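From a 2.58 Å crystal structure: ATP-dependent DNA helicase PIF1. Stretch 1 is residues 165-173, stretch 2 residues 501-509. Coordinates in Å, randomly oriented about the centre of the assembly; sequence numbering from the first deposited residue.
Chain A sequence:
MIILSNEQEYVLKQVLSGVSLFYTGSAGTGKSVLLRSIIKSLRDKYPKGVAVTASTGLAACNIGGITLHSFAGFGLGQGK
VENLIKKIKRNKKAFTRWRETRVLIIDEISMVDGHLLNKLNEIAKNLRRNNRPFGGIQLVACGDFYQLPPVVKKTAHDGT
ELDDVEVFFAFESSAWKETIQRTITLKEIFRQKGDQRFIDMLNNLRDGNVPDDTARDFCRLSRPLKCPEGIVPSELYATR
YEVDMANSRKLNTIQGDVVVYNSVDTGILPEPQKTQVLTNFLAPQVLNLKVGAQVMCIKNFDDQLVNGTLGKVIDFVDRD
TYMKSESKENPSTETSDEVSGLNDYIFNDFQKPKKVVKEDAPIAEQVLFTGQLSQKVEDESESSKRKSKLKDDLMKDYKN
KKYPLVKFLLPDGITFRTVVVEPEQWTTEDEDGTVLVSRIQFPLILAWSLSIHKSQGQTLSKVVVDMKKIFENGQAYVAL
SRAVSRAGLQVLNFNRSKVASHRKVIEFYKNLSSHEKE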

# COMPACT_ATOMS: atom_id res chain seq x y z
N VAL A 165 6.36 24.38 8.64
CA VAL A 165 6.75 23.06 8.15
C VAL A 165 5.78 22.60 7.07
O VAL A 165 4.57 22.57 7.28
CB VAL A 165 6.80 22.04 9.31
CG1 VAL A 165 7.23 20.67 8.79
CG2 VAL A 165 7.75 22.52 10.40
N GLU A 166 6.33 22.25 5.90
CA GLU A 166 5.49 21.75 4.81
C GLU A 166 4.76 20.47 5.20
O GLU A 166 3.61 20.26 4.82
CB GLU A 166 6.34 21.52 3.55
CG GLU A 166 5.57 21.01 2.34
CD GLU A 166 4.63 22.05 1.75
OE1 GLU A 166 5.12 23.09 1.26
OE2 GLU A 166 3.40 21.82 1.77
N VAL A 167 5.42 19.60 5.98
CA VAL A 167 4.83 18.34 6.40
C VAL A 167 3.72 18.64 7.40
O VAL A 167 3.97 19.14 8.50
CB VAL A 167 5.88 17.39 7.00
CG1 VAL A 167 5.26 16.05 7.34
CG2 VAL A 167 7.04 17.20 6.03
N PHE A 168 2.48 18.36 7.00
CA PHE A 168 1.29 18.63 7.80
C PHE A 168 0.67 17.28 8.18
O PHE A 168 -0.02 16.66 7.37
CB PHE A 168 0.31 19.51 7.03
CG PHE A 168 -0.76 20.11 7.89
CD1 PHE A 168 -0.43 20.94 8.95
CD2 PHE A 168 -2.09 19.87 7.62
CE1 PHE A 168 -1.41 21.51 9.74
CE2 PHE A 168 -3.08 20.43 8.40
CZ PHE A 168 -2.74 21.25 9.46
N PHE A 169 0.97 16.80 9.39
CA PHE A 169 0.49 15.49 9.80
C PHE A 169 -1.03 15.48 9.95
O PHE A 169 -1.68 16.52 10.13
CB PHE A 169 1.16 15.06 11.10
CG PHE A 169 2.61 14.70 10.96
CD1 PHE A 169 3.59 15.64 11.19
CD2 PHE A 169 2.99 13.41 10.60
CE1 PHE A 169 4.94 15.31 11.06
CE2 PHE A 169 4.33 13.08 10.46
CZ PHE A 169 5.30 14.03 10.69
N ALA A 170 -1.60 14.28 9.92
CA ALA A 170 -3.05 14.15 9.98
C ALA A 170 -3.59 14.64 11.31
O ALA A 170 -4.66 15.27 11.36
CB ALA A 170 -3.47 12.70 9.74
N PHE A 171 -2.87 14.38 12.41
CA PHE A 171 -3.33 14.77 13.74
C PHE A 171 -3.29 16.27 13.98
O PHE A 171 -3.74 16.71 15.04
CB PHE A 171 -2.51 14.05 14.82
CG PHE A 171 -1.01 14.26 14.71
CD1 PHE A 171 -0.42 15.42 15.18
CD2 PHE A 171 -0.20 13.27 14.18
CE1 PHE A 171 0.96 15.60 15.10
CE2 PHE A 171 1.17 13.44 14.10
CZ PHE A 171 1.75 14.60 14.56
N GLU A 172 -2.77 17.05 13.04
CA GLU A 172 -2.77 18.50 13.17
C GLU A 172 -3.98 19.15 12.50
O GLU A 172 -4.28 20.31 12.80
CB GLU A 172 -1.50 19.10 12.55
CG GLU A 172 -0.20 18.42 12.94
CD GLU A 172 0.99 19.04 12.24
OE1 GLU A 172 1.31 20.21 12.54
OE2 GLU A 172 1.60 18.38 11.38
N SER A 173 -4.62 18.44 11.57
CA SER A 173 -5.72 19.03 10.82
C SER A 173 -6.89 19.38 11.73
O SER A 173 -7.15 18.71 12.74
CB SER A 173 -6.18 18.07 9.72
OG SER A 173 -6.81 16.93 10.25
N SER A 501 13.03 10.68 13.78
CA SER A 501 11.59 10.89 13.92
C SER A 501 11.28 12.37 13.93
O SER A 501 12.11 13.19 14.35
CB SER A 501 11.04 10.25 15.20
OG SER A 501 10.89 8.86 15.05
N HIS A 502 10.07 12.72 13.49
CA HIS A 502 9.68 14.12 13.41
C HIS A 502 9.34 14.65 14.80
O HIS A 502 8.75 13.95 15.63
CB HIS A 502 8.49 14.30 12.47
CG HIS A 502 8.32 15.70 11.98
ND1 HIS A 502 8.01 16.75 12.83
CD2 HIS A 502 8.41 16.24 10.74
CE1 HIS A 502 7.93 17.87 12.13
NE2 HIS A 502 8.17 17.59 10.86
N ARG A 503 9.73 15.91 15.04
CA ARG A 503 9.48 16.54 16.33
C ARG A 503 8.00 16.50 16.70
O ARG A 503 7.65 16.27 17.86
CB ARG A 503 9.98 17.99 16.31
CG ARG A 503 11.21 18.24 15.45
CD ARG A 503 12.50 18.09 16.24
NE ARG A 503 13.61 18.79 15.60
CZ ARG A 503 14.85 18.81 16.06
NH1 ARG A 503 15.19 18.17 17.17
NH2 ARG A 503 15.78 19.49 15.39
N LYS A 504 7.12 16.74 15.72
CA LYS A 504 5.70 16.80 16.01
C LYS A 504 5.10 15.44 16.30
O LYS A 504 4.09 15.36 17.01
CB LYS A 504 4.95 17.47 14.84
CG LYS A 504 5.09 18.98 14.83
CD LYS A 504 4.27 19.62 13.72
CE LYS A 504 4.22 21.13 13.88
NZ LYS A 504 3.69 21.57 15.21
N VAL A 505 5.70 14.36 15.79
CA VAL A 505 5.21 13.02 16.10
C VAL A 505 5.51 12.67 17.55
O VAL A 505 4.66 12.11 18.26
CB VAL A 505 5.83 11.99 15.14
CG1 VAL A 505 5.43 10.58 15.55
CG2 VAL A 505 5.43 12.27 13.71
N ILE A 506 6.72 12.99 18.02
CA ILE A 506 7.11 12.65 19.39
C ILE A 506 6.24 13.39 20.40
O ILE A 506 5.80 12.81 21.40
CB ILE A 506 8.61 12.93 19.60
CG1 ILE A 506 9.44 12.26 18.51
CG2 ILE A 506 9.05 12.41 20.95
CD1 ILE A 506 10.94 12.42 18.68
N GLU A 507 6.01 14.69 20.18
CA GLU A 507 5.14 15.45 21.08
C GLU A 507 3.70 14.95 21.05
O GLU A 507 3.00 15.02 22.06
CB GLU A 507 5.21 16.95 20.76
CG GLU A 507 4.57 17.35 19.44
CD GLU A 507 4.66 18.84 19.19
OE1 GLU A 507 5.36 19.53 19.95
OE2 GLU A 507 4.03 19.32 18.22
N PHE A 508 3.24 14.47 19.89
CA PHE A 508 1.92 13.87 19.80
C PHE A 508 1.77 12.71 20.77
O PHE A 508 0.85 12.69 21.59
CB PHE A 508 1.65 13.41 18.36
CG PHE A 508 0.38 12.61 18.19
CD1 PHE A 508 -0.85 13.24 18.06
CD2 PHE A 508 0.42 11.22 18.14
CE1 PHE A 508 -2.01 12.50 17.89
CE2 PHE A 508 -0.75 10.48 17.98
CZ PHE A 508 -1.96 11.13 17.85
N TYR A 509 2.69 11.74 20.72
CA TYR A 509 2.54 10.55 21.56
C TYR A 509 2.83 10.83 23.02
O TYR A 509 2.31 10.12 23.89
CB TYR A 509 3.44 9.42 21.06
CG TYR A 509 2.89 8.69 19.85
CD1 TYR A 509 1.73 7.92 19.95
CD2 TYR A 509 3.52 8.77 18.61
CE1 TYR A 509 1.22 7.26 18.84
CE2 TYR A 509 3.01 8.11 17.50
CZ TYR A 509 1.85 7.36 17.63
OH TYR A 509 1.33 6.70 16.53

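No hydrogen bond joins the two stretches; the 449 Å² they bury, both sides summed, is mostly a matter of aromatic rings fitted against one side of the helix that begins at Arg 503. The register advances unevenly along it: the CA atoms of Phe 169 and Lys 504 lie 8.2 Å apart, those of Phe 171 and Phe 508 8.1 Å apart, two residues along stretch 1 but four along the helix.

Phe 169 is the first bump. With chi1 at -71° (m), its buried ring enters a hollow lined by His 502, Lys 504 and Val 505. Its edge meets the imidazole face, CE1 of Phe 169 lying 3.5 Å from CG of His 502 with the planes at 83°, while one of its own faces receives Val 505 CG2, 3.9 Å from the Phe 169 ring centroid and 29° off the normal. The beta-branched valine thus offers a methyl where a flat surface can accept it. His 502 is held in place as the N-cap: its ND1 accepts from Lys 504 N at 3.0 Å, N-H...acceptor angle 169°. That leaves its NE2 edge to Val 165, whose CG1 is 3.8 Å from His 502 NE2.

Phe 171, chi1 55° (p), covers the next turn. Its ring forms an offset stack with Phe 508, centroids 4.4 Å apart and planes at 26°; Phe 508 CB also sits over the Phe 171 face, 4.1 Å from the ring centroid. At the ring's tip, Phe 171 CZ comes within 3.5 Å of Lys 504 O, a backbone acceptor already engaged by Phe 508 N.

Lys 504 borders this packing with a long aliphatic chain, its CD 3.2 Å from Glu 172 OE1. The charged ends are less intimate: Glu 172 OE1 and Lys 504 NZ form a long salt bridge at 3.8 Å. Glu 172 OE2 instead accepts from Phe 169 N at 2.6 Å, tying the 3-10 segment that carries Phe 171 back to the backbone of Phe 169.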